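Local coordinates for LPXTG cell wall surface protein (Streptococcus gordonii, PDB 4IGB) that is a cell-wall-anchored surface protein that probably helps the streptococcus adhere to host surfaces, at residues M336-D341 and I410-T415; D311-A316 and I391-T396; D220-L225 and A262-S267. All blocks are in the same frame, centred on the assembly; numbering follows the deposited sequence.

Interaction 1 of 3, residues M336-D341 and I410-T415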
ATOM      1  N   MET C 336     -18.781 -12.542   0.490  1.00 14.91           N
ATOM      2  CA  MET C 336     -18.694 -12.859   1.900  1.00 20.12           C
ATOM      3  C   MET C 336     -18.475 -14.357   1.983  1.00 23.46           C
ATOM      4  O   MET C 336     -19.281 -15.132   1.471  1.00 20.59           O
ATOM      5  CB  MET C 336     -19.991 -12.479   2.628  1.00 17.32           C
ATOM      6  CG  MET C 336     -20.359 -10.983   2.596  1.00 13.16           C
ATOM      7  SD  MET C 336     -21.001 -10.433   0.997  1.00 23.57           S
ATOM      8  CE  MET C 336     -21.756  -8.880   1.479  1.00 22.82           C
ATOM      9  N   VAL C 337     -17.391 -14.774   2.621  1.00 18.44           N
ATOM     10  CA  VAL C 337     -17.063 -16.192   2.666  1.00 19.20           C
ATOM     11  C   VAL C 337     -17.257 -16.746   4.055  1.00 25.42           C
ATOM     12  O   VAL C 337     -16.696 -16.247   5.036  1.00 20.54           O
ATOM     13  CB  VAL C 337     -15.628 -16.473   2.164  1.00 25.68           C
ATOM     14  CG1 VAL C 337     -15.299 -17.987   2.245  1.00 18.91           C
ATOM     15  CG2 VAL C 337     -15.461 -15.949   0.744  1.00 22.20           C
ATOM     16  N   GLN C 338     -18.072 -17.788   4.122  1.00 24.37           N
ATOM     17  CA  GLN C 338     -18.397 -18.460   5.362  1.00 26.27           C
ATOM     18  C   GLN C 338     -17.856 -19.891   5.222  1.00 29.96           C
ATOM     19  O   GLN C 338     -17.831 -20.433   4.117  1.00 25.05           O
ATOM     20  CB  GLN C 338     -19.926 -18.400   5.535  1.00 30.03           C
ATOM     21  CG  GLN C 338     -20.547 -19.074   6.735  1.00 35.59           C
ATOM     22  CD  GLN C 338     -19.915 -18.721   8.070  1.00 33.27           C
ATOM     23  OE1 GLN C 338     -18.784 -19.114   8.356  1.00 28.58           O
ATOM     24  NE2 GLN C 338     -20.667 -18.022   8.917  1.00 22.77           N
ATOM     25  N   LYS C 339     -17.354 -20.470   6.311  1.00 18.11           N
ATOM     26  CA  LYS C 339     -17.020 -21.896   6.329  1.00 28.28           C
ATOM     27  C   LYS C 339     -17.544 -22.479   7.618  1.00 26.11           C
ATOM     28  O   LYS C 339     -17.291 -21.950   8.697  1.00 23.29           O
ATOM     29  CB  LYS C 339     -15.513 -22.153   6.205  1.00 32.74           C
ATOM     30  CG  LYS C 339     -14.729 -20.971   5.688  1.00 42.69           C
ATOM     31  CD  LYS C 339     -13.374 -21.375   5.139  1.00 52.51           C
ATOM     32  CE  LYS C 339     -12.670 -20.181   4.508  1.00 56.71           C
ATOM     33  NZ  LYS C 339     -11.398 -20.560   3.810  1.00 63.06           N
ATOM     34  N   PHE C 340     -18.307 -23.555   7.507  1.00 21.60           N
ATOM     35  CA  PHE C 340     -18.972 -24.091   8.674  1.00 22.36           C
ATOM     36  C   PHE C 340     -18.228 -25.292   9.216  1.00 31.88           C
ATOM     37  O   PHE C 340     -17.738 -26.127   8.457  1.00 32.55           O
ATOM     38  CB  PHE C 340     -20.415 -24.470   8.350  1.00 26.09           C
ATOM     39  CG  PHE C 340     -21.269 -23.302   7.913  1.00 26.43           C
ATOM     40  CD1 PHE C 340     -21.667 -22.335   8.826  1.00 27.88           C
ATOM     41  CD2 PHE C 340     -21.678 -23.186   6.599  1.00 17.64           C
ATOM     42  CE1 PHE C 340     -22.469 -21.251   8.423  1.00 25.90           C
ATOM     43  CE2 PHE C 340     -22.472 -22.111   6.185  1.00 32.09           C
ATOM     44  CZ  PHE C 340     -22.868 -21.142   7.099  1.00 20.39           C
ATOM     45  N   ASP C 341     -18.149 -25.364  10.538  1.00 24.80           N
ATOM     46  CA  ASP C 341     -17.623 -26.529  11.230  1.00 27.68           C
ATOM     47  C   ASP C 341     -18.267 -27.808  10.669  1.00 37.81           C
ATOM     48  O   ASP C 341     -19.473 -27.834  10.417  1.00 31.58           O
ATOM     49  CB  ASP C 341     -17.944 -26.401  12.711  1.00 23.77           C
ATOM     50  CG  ASP C 341     -17.295 -27.473  13.540  1.00 33.68           C
ATOM     51  OD1 ASP C 341     -17.749 -28.639  13.483  1.00 32.93           O
ATOM     52  OD2 ASP C 341     -16.334 -27.142  14.258  1.00 33.15           O
ATOM     53  N   ILE C 410     -18.076 -25.103  18.943  1.00 25.54           N
ATOM     54  CA  ILE C 410     -18.079 -24.868  17.508  1.00 32.35           C
ATOM     55  C   ILE C 410     -17.765 -23.399  17.229  1.00 25.31           C
ATOM     56  O   ILE C 410     -18.586 -22.522  17.483  1.00 27.16           O
ATOM     57  CB  ILE C 410     -19.437 -25.230  16.898  1.00 27.17           C
ATOM     58  CG1 ILE C 410     -19.714 -26.724  17.093  1.00 28.73           C
ATOM     59  CG2 ILE C 410     -19.485 -24.847  15.424  1.00 26.40           C
ATOM     60  CD1 ILE C 410     -21.173 -27.076  17.016  1.00 24.45           C
ATOM     61  N   ASP C 411     -16.562 -23.148  16.731  1.00 23.95           N
ATOM     62  CA  ASP C 411     -16.133 -21.802  16.379  1.00 33.62           C
ATOM     63  C   ASP C 411     -16.618 -21.425  14.991  1.00 43.25           C
ATOM     64  O   ASP C 411     -16.878 -22.294  14.149  1.00 26.89           O
ATOM     65  CB  ASP C 411     -14.610 -21.702  16.410  1.00 35.48           C
ATOM     66  CG  ASP C 411     -14.054 -21.838  17.804  1.00 42.47           C
ATOM     67  OD1 ASP C 411     -14.778 -21.481  18.754  1.00 40.76           O
ATOM     68  OD2 ASP C 411     -12.906 -22.304  17.947  1.00 47.25           O
ATOM     69  N   ASN C 412     -16.731 -20.122  14.763  1.00 24.56           N
ATOM     70  CA  ASN C 412     -17.079 -19.609  13.451  1.00 24.67           C
ATOM     71  C   ASN C 412     -16.515 -18.210  13.238  1.00 22.27           C
ATOM     72  O   ASN C 412     -16.439 -17.417  14.183  1.00 20.27           O
ATOM     73  CB  ASN C 412     -18.596 -19.585  13.265  1.00 17.07           C
ATOM     74  CG  ASN C 412     -18.998 -19.276  11.839  1.00 31.32           C
ATOM     75  OD1 ASN C 412     -19.596 -18.235  11.556  1.00 19.75           O
ATOM     76  ND2 ASN C 412     -18.668 -20.187  10.924  1.00 24.78           N
ATOM     77  N   THR C 413     -16.130 -17.936  11.995  1.00 21.12           N
ATOM     78  CA  THR C 413     -15.651 -16.626  11.548  1.00 24.51           C
ATOM     79  C   THR C 413     -16.091 -16.463  10.096  1.00 20.99           C
ATOM     80  O   THR C 413     -16.151 -17.442   9.357  1.00 26.63           O
ATOM     81  CB  THR C 413     -14.105 -16.557  11.571  1.00 22.87           C
ATOM     82  OG1 THR C 413     -13.633 -16.739  12.909  1.00 28.31           O
ATOM     83  CG2 THR C 413     -13.624 -15.213  11.058  1.00 27.49           C
ATOM     84  N   VAL C 414     -16.408 -15.246   9.679  1.00 18.48           N
ATOM     85  CA  VAL C 414     -16.750 -14.999   8.278  1.00 14.19           C
ATOM     86  C   VAL C 414     -15.777 -13.971   7.696  1.00 18.79           C
ATOM     87  O   VAL C 414     -15.158 -13.224   8.450  1.00 22.81           O
ATOM     88  CB  VAL C 414     -18.232 -14.551   8.132  1.00 19.10           C
ATOM     89  CG1 VAL C 414     -18.479 -13.209   8.830  1.00 20.48           C
ATOM     90  CG2 VAL C 414     -18.614 -14.461   6.686  1.00 26.61           C
ATOM     91  N   THR C 415     -15.606 -13.947   6.375  1.00 17.04           N
ATOM     92  CA  THR C 415     -14.673 -13.000   5.757  1.00 22.38           C
ATOM     93  C   THR C 415     -15.337 -12.207   4.639  1.00 24.98           C
ATOM     94  O   THR C 415     -15.997 -12.772   3.753  1.00 20.49           O
ATOM     95  CB  THR C 415     -13.409 -13.697   5.187  1.00 19.47           C
ATOM     96  OG1 THR C 415     -12.711 -14.359   6.237  1.00 26.31           O
ATOM     97  CG2 THR C 415     -12.457 -12.686   4.533  1.00 18.30           C
TER
HETATM   98  O   HOH W   1     -15.243 -20.481  10.375  1.00 27.41           O
HETATM   99  O   HOH W   2     -18.982 -23.164  12.185  1.00 23.61           O
HETATM  100  O   HOH W   3     -15.152 -25.124  15.425  1.00 34.44           O
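Gln338 and Asn412 reach each other because both carry CG anti to the backbone N (chi1 178° and -171°), after which the glutamine chain bends at chi2 and brings its amide up to that of the asparagine. The two groups come from opposite directions and pair reciprocally, their planes 39° apart. Gln338 NE2 donates to Asn412 OD1 at 2.9 Å, in the carbonyl plane and on a lone pair, whereas Asn412 ND2 approaches Gln338 OE1 at 2.8 Å from above the carbonyl plane. This pair of hydrogen bonds between the amides fixes the rotation of both buried groups, and Tyr394 packs on Gln338.

Beyond it the strands are joined by an antiparallel pair in the N2 domain, a member of the adhesin clan: Val337 N gives to Thr415 O at 2.7 Å, and Thr415 N to Val337 O at 2.9 Å. Val414 CG2 sits against that same Val337 O.

Toward Asp341 the strands part, and water takes over from direct backbone bonding. One water links Lys339 O to Thr413 N, and another accepts from Asp341 N and donates to Asp411 O. A third donates to Asp341 OD2 at 2.6 Å and accepts from Asp411 N. The carboxylate is also held by a salt bridge to Arg343, and Asp341 CB rests on Ile410 CG2, 3.5 Å away, the two side chains crossing at about a right angle.

Interaction 2 of 3, residues D311-A316 and I391-T396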
ATOM      1  N   ASP C 311     -30.546 -26.476  16.035  1.00 23.67           N
ATOM      2  CA  ASP C 311     -30.422 -25.296  15.179  1.00 27.77           C
ATOM      3  C   ASP C 311     -29.292 -24.381  15.638  1.00 28.68           C
ATOM      4  O   ASP C 311     -29.111 -24.156  16.832  1.00 33.91           O
ATOM      5  CB  ASP C 311     -31.725 -24.488  15.169  1.00 32.65           C
ATOM      6  CG  ASP C 311     -32.821 -25.135  14.332  1.00 44.04           C
ATOM      7  OD1 ASP C 311     -32.534 -26.094  13.584  1.00 42.00           O
ATOM      8  OD2 ASP C 311     -33.973 -24.658  14.411  1.00 46.74           O
ATOM      9  N   VAL C 312     -28.546 -23.848  14.676  1.00 31.69           N
ATOM     10  CA  VAL C 312     -27.479 -22.882  14.936  1.00 24.34           C
ATOM     11  C   VAL C 312     -27.520 -21.807  13.855  1.00 26.42           C
ATOM     12  O   VAL C 312     -27.333 -22.080  12.665  1.00 24.87           O
ATOM     13  CB  VAL C 312     -26.102 -23.546  14.944  1.00 25.89           C
ATOM     14  CG1 VAL C 312     -25.002 -22.498  15.187  1.00 26.73           C
ATOM     15  CG2 VAL C 312     -26.050 -24.650  16.003  1.00 25.48           C
ATOM     16  N   THR C 313     -27.790 -20.580  14.265  1.00 24.28           N
ATOM     17  CA  THR C 313     -27.984 -19.509  13.308  1.00 21.32           C
ATOM     18  C   THR C 313     -26.903 -18.455  13.453  1.00 18.88           C
ATOM     19  O   THR C 313     -26.630 -17.981  14.555  1.00 22.80           O
ATOM     20  CB  THR C 313     -29.340 -18.853  13.517  1.00 28.61           C
ATOM     21  OG1 THR C 313     -30.359 -19.855  13.454  1.00 31.32           O
ATOM     22  CG2 THR C 313     -29.588 -17.789  12.458  1.00 29.69           C
ATOM     23  N   TYR C 314     -26.288 -18.096  12.336  1.00 25.08           N
ATOM     24  CA  TYR C 314     -25.247 -17.083  12.329  1.00 21.62           C
ATOM     25  C   TYR C 314     -25.770 -15.843  11.638  1.00 24.42           C
ATOM     26  O   TYR C 314     -26.330 -15.919  10.548  1.00 25.57           O
ATOM     27  CB  TYR C 314     -24.017 -17.579  11.579  1.00 21.51           C
ATOM     28  CG  TYR C 314     -23.318 -18.769  12.197  1.00 25.70           C
ATOM     29  CD1 TYR C 314     -22.376 -18.596  13.199  1.00 26.57           C
ATOM     30  CD2 TYR C 314     -23.583 -20.066  11.763  1.00 29.74           C
ATOM     31  CE1 TYR C 314     -21.721 -19.673  13.762  1.00 22.51           C
ATOM     32  CE2 TYR C 314     -22.924 -21.156  12.318  1.00 22.10           C
ATOM     33  CZ  TYR C 314     -21.996 -20.949  13.320  1.00 22.69           C
ATOM     34  OH  TYR C 314     -21.330 -22.009  13.881  1.00 22.91           O
ATOM     35  N   LYS C 315     -25.581 -14.696  12.275  1.00 25.19           N
ATOM     36  CA  LYS C 315     -25.968 -13.426  11.693  1.00 25.32           C
ATOM     37  C   LYS C 315     -24.737 -12.537  11.546  1.00 23.92           C
ATOM     38  O   LYS C 315     -24.085 -12.189  12.528  1.00 25.03           O
ATOM     39  CB  LYS C 315     -27.017 -12.748  12.568  1.00 31.09           C
ATOM     40  CG  LYS C 315     -27.314 -11.316  12.193  1.00 26.38           C
ATOM     41  CD  LYS C 315     -28.538 -10.851  12.934  1.00 29.83           C
ATOM     42  CE  LYS C 315     -28.773  -9.371  12.765  1.00 46.69           C
ATOM     43  NZ  LYS C 315     -30.121  -9.010  13.283  1.00 47.77           N
ATOM     44  N   ALA C 316     -24.429 -12.179  10.307  1.00 22.42           N
ATOM     45  CA  ALA C 316     -23.218 -11.448   9.996  1.00 24.58           C
ATOM     46  C   ALA C 316     -23.559 -10.108   9.377  1.00 26.84           C
ATOM     47  O   ALA C 316     -24.214 -10.039   8.341  1.00 25.31           O
ATOM     48  CB  ALA C 316     -22.344 -12.262   9.037  1.00 22.26           C
ATOM     49  N   ILE C 391     -26.672  -7.669   5.584  1.00 25.20           N
ATOM     50  CA  ILE C 391     -26.779  -8.575   6.708  1.00 30.55           C
ATOM     51  C   ILE C 391     -27.144  -9.964   6.220  1.00 28.39           C
ATOM     52  O   ILE C 391     -28.202 -10.170   5.634  1.00 33.64           O
ATOM     53  CB  ILE C 391     -27.813  -8.066   7.734  1.00 31.06           C
ATOM     54  CG1 ILE C 391     -27.390  -6.685   8.242  1.00 33.12           C
ATOM     55  CG2 ILE C 391     -27.966  -9.064   8.877  1.00 31.13           C
ATOM     56  CD1 ILE C 391     -28.404  -6.010   9.133  1.00 45.22           C
ATOM     57  N   ILE C 392     -26.248 -10.915   6.443  1.00 30.82           N
ATOM     58  CA  ILE C 392     -26.482 -12.280   5.994  1.00 21.44           C
ATOM     59  C   ILE C 392     -26.781 -13.166   7.179  1.00 26.41           C
ATOM     60  O   ILE C 392     -26.029 -13.185   8.153  1.00 25.40           O
ATOM     61  CB  ILE C 392     -25.270 -12.857   5.233  1.00 29.02           C
ATOM     62  CG1 ILE C 392     -24.888 -11.956   4.060  1.00 22.88           C
ATOM     63  CG2 ILE C 392     -25.580 -14.271   4.726  1.00 21.66           C
ATOM     64  CD1 ILE C 392     -23.734 -12.492   3.251  1.00 18.35           C
ATOM     65  N   THR C 393     -27.886 -13.899   7.090  1.00 26.25           N
ATOM     66  CA  THR C 393     -28.294 -14.797   8.156  1.00 21.49           C
ATOM     67  C   THR C 393     -28.245 -16.238   7.665  1.00 24.85           C
ATOM     68  O   THR C 393     -28.962 -16.610   6.746  1.00 23.61           O
ATOM     69  CB  THR C 393     -29.697 -14.441   8.659  1.00 28.64           C
ATOM     70  OG1 THR C 393     -29.665 -13.124   9.234  1.00 31.92           O
ATOM     71  CG2 THR C 393     -30.164 -15.436   9.707  1.00 26.29           C
ATOM     72  N   TYR C 394     -27.368 -17.031   8.273  1.00 22.26           N
ATOM     73  CA  TYR C 394     -27.133 -18.400   7.852  1.00 21.50           C
ATOM     74  C   TYR C 394     -27.824 -19.381   8.789  1.00 22.61           C
ATOM     75  O   TYR C 394     -27.555 -19.392   9.988  1.00 25.42           O
ATOM     76  CB  TYR C 394     -25.636 -18.718   7.880  1.00 18.19           C
ATOM     77  CG  TYR C 394     -24.736 -17.776   7.104  1.00 27.10           C
ATOM     78  CD1 TYR C 394     -24.418 -18.028   5.774  1.00 22.67           C
ATOM     79  CD2 TYR C 394     -24.166 -16.666   7.712  1.00 26.46           C
ATOM     80  CE1 TYR C 394     -23.579 -17.204   5.071  1.00 16.73           C
ATOM     81  CE2 TYR C 394     -23.315 -15.820   7.011  1.00 17.93           C
ATOM     82  CZ  TYR C 394     -23.030 -16.087   5.688  1.00 20.47           C
ATOM     83  OH  TYR C 394     -22.188 -15.251   4.976  1.00 21.42           O
ATOM     84  N   LYS C 395     -28.688 -20.228   8.251  1.00 26.62           N
ATOM     85  CA  LYS C 395     -29.294 -21.276   9.066  1.00 28.76           C
ATOM     86  C   LYS C 395     -28.521 -22.568   8.919  1.00 26.21           C
ATOM     87  O   LYS C 395     -28.258 -23.035   7.810  1.00 34.33           O
ATOM     88  CB  LYS C 395     -30.759 -21.494   8.690  1.00 30.73           C
ATOM     89  CG  LYS C 395     -31.656 -20.328   9.054  1.00 32.73           C
ATOM     90  CD  LYS C 395     -33.029 -20.482   8.429  1.00 49.97           C
ATOM     91  CE  LYS C 395     -33.980 -19.372   8.868  1.00 58.38           C
ATOM     92  NZ  LYS C 395     -34.333 -19.486  10.312  1.00 60.66           N
ATOM     93  N   THR C 396     -28.143 -23.148  10.046  1.00 22.19           N
ATOM     94  CA  THR C 396     -27.497 -24.438  10.032  1.00 28.39           C
ATOM     95  C   THR C 396     -28.115 -25.261  11.151  1.00 36.69           C
ATOM     96  O   THR C 396     -28.907 -24.749  11.943  1.00 28.59           O
ATOM     97  CB  THR C 396     -25.975 -24.328  10.260  1.00 27.28           C
ATOM     98  OG1 THR C 396     -25.707 -24.223  11.663  1.00 29.69           O
ATOM     99  CG2 THR C 396     -25.387 -23.107   9.528  1.00 21.48           C
TER
HETATM  100  O   HOH W   4     -30.491 -22.708  12.178  1.00 38.96           O
HETATM  101  O   HOH W   5     -32.853 -19.010  12.739  1.00 41.78           O
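Val312 O is gripped twice by Thr396, whose backbone N and hydroxyl OG1 both donate to it, reaching it from opposite faces of its carbonyl plane. The hydroxyl bond, Thr396 OG1 to Val312 O, measures 2.9 Å and depends on a chi1 of 82°, which sets OG1 between the backbone N and the carbonyl carbon. Thr396 O in turn accepts from Val312 N, which lies well above its carbonyl plane.

The ladder is regular antiparallel sheet within the adhesin-clan N2 domain, strand 311-318 running between strands 296-304 and 390-398. Tyr314 pairs with Tyr394 through two backbone bonds, the shorter being Tyr394 N to Tyr314 O at 2.7 Å, and Ala316 with Ile392 through two more.

On the face bearing Thr313 and Lys395, one water joins Thr313 OG1 to Lys395 NZ and another joins the same hydroxyl to Thr396 O. The methyls Thr313 CG2 and Thr393 CG2 meet at 3.7 Å, and the extended Lys315 lays CE against Ile391 CG2.

The face with the tyrosines is buried against strand 409-418, where Tyr314 meets Ile410. Tyr314 CB touches Tyr394 CD2 at 4.0 Å, and Thr396 CG2 lies at the edge of the Tyr314 ring. Ala316 CB occupies an edge of the Tyr394 ring, 4.2 Å from CE2, while Ile392 CG2 sits 3.3 Å above one face of that ring, offset toward the rim.

Interaction 3 of 3, residues D220-L225 and A262-S267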
ATOM      1  N   ASP C 220       1.201  -5.953 -11.810  1.00 16.05           N
ATOM      2  CA  ASP C 220       1.360  -5.899 -10.349  1.00 16.01           C
ATOM      3  C   ASP C 220       0.381  -4.995  -9.612  1.00 17.28           C
ATOM      4  O   ASP C 220       0.284  -5.068  -8.395  1.00 19.10           O
ATOM      5  CB  ASP C 220       2.775  -5.438  -9.984  1.00 12.52           C
ATOM      6  CG  ASP C 220       3.813  -6.530 -10.179  1.00 26.00           C
ATOM      7  OD1 ASP C 220       3.439  -7.626 -10.632  1.00 22.30           O
ATOM      8  OD2 ASP C 220       4.998  -6.290  -9.893  1.00 22.41           O
ATOM      9  N   VAL C 221      -0.308  -4.114 -10.331  1.00 17.29           N
ATOM     10  CA  VAL C 221      -1.185  -3.141  -9.672  1.00 15.47           C
ATOM     11  C   VAL C 221      -2.661  -3.456  -9.934  1.00 16.85           C
ATOM     12  O   VAL C 221      -3.056  -3.747 -11.060  1.00 18.30           O
ATOM     13  CB  VAL C 221      -0.859  -1.701 -10.121  1.00 16.33           C
ATOM     14  CG1 VAL C 221      -1.817  -0.701  -9.473  1.00 16.59           C
ATOM     15  CG2 VAL C 221       0.579  -1.372  -9.764  1.00 14.24           C
ATOM     16  N   ASN C 222      -3.468  -3.409  -8.885  1.00 13.19           N
ATOM     17  CA  ASN C 222      -4.872  -3.735  -8.993  1.00 16.98           C
ATOM     18  C   ASN C 222      -5.713  -2.520  -9.347  1.00 17.87           C
ATOM     19  O   ASN C 222      -6.646  -2.614 -10.146  1.00 16.58           O
ATOM     20  CB  ASN C 222      -5.375  -4.323  -7.687  1.00 17.63           C
ATOM     21  CG  ASN C 222      -6.844  -4.669  -7.740  1.00 19.65           C
ATOM     22  OD1 ASN C 222      -7.691  -3.885  -7.335  1.00 23.78           O
ATOM     23  ND2 ASN C 222      -7.153  -5.847  -8.245  1.00 22.52           N
ATOM     24  N   LEU C 223      -5.371  -1.380  -8.755  1.00 15.13           N
ATOM     25  CA  LEU C 223      -6.175  -0.179  -8.915  1.00 15.43           C
ATOM     26  C   LEU C 223      -5.300   1.073  -8.838  1.00 14.35           C
ATOM     27  O   LEU C 223      -4.494   1.234  -7.924  1.00 13.30           O
ATOM     28  CB  LEU C 223      -7.266  -0.148  -7.845  1.00 17.61           C
ATOM     29  CG  LEU C 223      -8.417   0.857  -7.967  1.00 25.65           C
ATOM     30  CD1 LEU C 223      -9.532   0.467  -7.004  1.00 26.96           C
ATOM     31  CD2 LEU C 223      -7.956   2.253  -7.685  1.00 26.76           C
ATOM     32  N   ARG C 224      -5.448   1.941  -9.827  1.00 14.96           N
ATOM     33  CA  ARG C 224      -4.705   3.192  -9.861  1.00 16.04           C
ATOM     34  C   ARG C 224      -5.678   4.381  -9.848  1.00 18.98           C
ATOM     35  O   ARG C 224      -6.430   4.590 -10.805  1.00 17.76           O
ATOM     36  CB  ARG C 224      -3.805   3.223 -11.088  1.00 14.98           C
ATOM     37  CG  ARG C 224      -2.905   4.433 -11.160  1.00 17.71           C
ATOM     38  CD  ARG C 224      -3.722   5.618 -11.561  1.00 23.40           C
ATOM     39  NE  ARG C 224      -3.648   5.859 -12.982  1.00 25.85           N
ATOM     40  CZ  ARG C 224      -4.606   6.429 -13.709  1.00 26.56           C
ATOM     41  NH1 ARG C 224      -5.761   6.785 -13.166  1.00 21.76           N
ATOM     42  NH2 ARG C 224      -4.400   6.616 -15.000  1.00 17.89           N
ATOM     43  N   LEU C 225      -5.664   5.138  -8.752  1.00 15.56           N
ATOM     44  CA  LEU C 225      -6.602   6.245  -8.553  1.00 17.70           C
ATOM     45  C   LEU C 225      -5.927   7.591  -8.795  1.00 17.94           C
ATOM     46  O   LEU C 225      -4.872   7.862  -8.230  1.00 16.55           O
ATOM     47  CB  LEU C 225      -7.198   6.213  -7.137  1.00 16.78           C
ATOM     48  CG  LEU C 225      -8.012   7.469  -6.766  1.00 23.28           C
ATOM     49  CD1 LEU C 225      -9.339   7.500  -7.521  1.00 17.65           C
ATOM     50  CD2 LEU C 225      -8.267   7.555  -5.269  1.00 10.49           C
ATOM     51  N   ALA C 262      -2.736   7.452  -6.151  1.00 16.33           N
ATOM     52  CA  ALA C 262      -2.754   6.342  -5.211  1.00 15.37           C
ATOM     53  C   ALA C 262      -2.774   5.026  -5.968  1.00 20.56           C
ATOM     54  O   ALA C 262      -3.429   4.908  -6.997  1.00 18.77           O
ATOM     55  CB  ALA C 262      -3.957   6.447  -4.257  1.00 14.34           C
ATOM     56  N   LEU C 263      -2.036   4.045  -5.463  1.00 13.91           N
ATOM     57  CA  LEU C 263      -1.910   2.751  -6.145  1.00 20.60           C
ATOM     58  C   LEU C 263      -2.129   1.603  -5.183  1.00 13.97           C
ATOM     59  O   LEU C 263      -1.437   1.497  -4.172  1.00 19.49           O
ATOM     60  CB  LEU C 263      -0.519   2.606  -6.748  1.00 16.32           C
ATOM     61  CG  LEU C 263      -0.113   3.620  -7.804  1.00 22.36           C
ATOM     62  CD1 LEU C 263       1.304   4.122  -7.507  1.00 23.57           C
ATOM     63  CD2 LEU C 263      -0.209   3.001  -9.181  1.00 16.88           C
ATOM     64  N   ARG C 264      -3.086   0.743  -5.499  1.00 16.88           N
ATOM     65  CA  ARG C 264      -3.280  -0.471  -4.743  1.00 14.39           C
ATOM     66  C   ARG C 264      -2.657  -1.674  -5.467  1.00 20.12           C
ATOM     67  O   ARG C 264      -2.997  -1.970  -6.614  1.00 13.77           O
ATOM     68  CB  ARG C 264      -4.760  -0.740  -4.564  1.00 16.73           C
ATOM     69  CG  ARG C 264      -5.024  -2.114  -3.997  1.00 15.06           C
ATOM     70  CD  ARG C 264      -6.438  -2.565  -4.313  1.00 17.20           C
ATOM     71  NE  ARG C 264      -7.452  -1.732  -3.674  1.00 20.08           N
ATOM     72  CZ  ARG C 264      -8.726  -1.737  -4.036  1.00 21.03           C
ATOM     73  NH1 ARG C 264      -9.118  -2.519  -5.045  1.00 18.92           N
ATOM     74  NH2 ARG C 264      -9.598  -0.971  -3.404  1.00 18.52           N
ATOM     75  N   SER C 265      -1.738  -2.357  -4.798  1.00 14.69           N
ATOM     76  CA  SER C 265      -1.058  -3.495  -5.405  1.00 18.13           C
ATOM     77  C   SER C 265      -1.939  -4.739  -5.465  1.00 15.00           C
ATOM     78  O   SER C 265      -2.950  -4.833  -4.771  1.00 19.07           O
ATOM     79  CB  SER C 265       0.235  -3.810  -4.652  1.00 13.89           C
ATOM     80  OG  SER C 265       0.813  -5.014  -5.121  1.00 14.51           O
ATOM     81  N   ASN C 266      -1.542  -5.691  -6.302  1.00 22.03           N
ATOM     82  CA  ASN C 266      -2.245  -6.959  -6.414  1.00 21.55           C
ATOM     83  C   ASN C 266      -1.812  -7.873  -5.281  1.00 18.30           C
ATOM     84  O   ASN C 266      -2.462  -8.876  -4.988  1.00 19.28           O
ATOM     85  CB  ASN C 266      -1.941  -7.626  -7.756  1.00 20.33           C
ATOM     86  CG  ASN C 266      -2.793  -7.084  -8.886  1.00 23.88           C
ATOM     87  OD1 ASN C 266      -3.955  -6.733  -8.690  1.00 22.89           O
ATOM     88  ND2 ASN C 266      -2.217  -7.018 -10.078  1.00 22.58           N
ATOM     89  N   SER C 267      -0.700  -7.515  -4.649  1.00 17.50           N
ATOM     90  CA  SER C 267      -0.139  -8.308  -3.564  1.00 16.08           C
ATOM     91  C   SER C 267       0.330  -7.438  -2.405  1.00 19.65           C
ATOM     92  O   SER C 267      -0.085  -6.289  -2.264  1.00 21.78           O
ATOM     93  CB  SER C 267       1.033  -9.145  -4.078  1.00 15.16           C
ATOM     94  OG  SER C 267       2.134  -8.317  -4.415  1.00 22.35           O
TER
HETATM   95  O   HOH W   6       2.032  -7.066  -7.016  1.00 14.47           O
HETATM   96  O   HOH W   7      -3.237  -6.203 -12.430  1.00 19.81           O
HETATM   97  O   HOH W   8      -5.976  -7.392 -10.294  1.00 30.34           O
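Arg264 O receives two backbone donors from the neighbouring strand, Asn222 N at 2.7 Å and Leu223 N at a longer 3.3 Å. The first comes nearly along the C=O axis and the second in the carbonyl plane on a lone pair. Arg264 N returns a bond to Leu223 O, and Leu225 and Ala262 exchange a further pair of backbone bonds. At the other end Asn266 N donates to the carbonyl O of Asp220, the last residue of helix 217-220.

Two residues, Asn222 and Leu223, thus face the single Arg264: this is a classic beta bulge, and the register slips by one across it. The chain turns a corner at Asn222 in the N-terminal domain, where strand 221-227 is flanked by strands 15-20 and 262-265.

Among side-chain polar contacts, Arg264 and Asn222 lie side by side, pointing the same way. Both have CG anti to the backbone N (chi1 170° and 179°), and Arg264 NH1 donates to Asn222 OD1 at 3.0 Å, the oxygen lying in the guanidinium plane. Salt bridges to Glu289 and to Asp419 of the N2 domain hold the same guanidinium. Asn222 ND2 makes a weak bond to Asn266 OD1, and a water bridges the same two atoms. Asn266 ND2 also bonds to Asn219 O. Ser265 OG accepts from Ser267 N at 3.0 Å, forming an ST turn, and is hydrogen-bonded to Ser269 O.

Carbon contacts complete the interface. Leu223 CD1 sits 3.4 Å above one face of the Arg264 guanidinium, offset toward the rim. Leu263 CD2 touches both Arg224 CG, at 3.6 Å, and Val221 CG1, at 4.0 Å.

Interaction 3 closes first along the chain, within the N-terminal domain, before interactions 1 and 2 open in the N2 domain. Those two alternate in sequence: strand 311-318 precedes 334-339, and 390-398 precedes 409-418, so the loops they close cross each other. Their centres are 10 Å apart, in one branched sheet system, and they pack directly: Asn412 CB lies 3.2 Å from Tyr314 CE1, and Phe340 CE1 is 3.6 Å from Thr396 CG2. Together they tie early and late strands of N2 around a shared core. Interaction 3 stands about 28 and 34 Å away, centre to centre, touching neither, yet it lies where the N-terminal domain meets residues of N2.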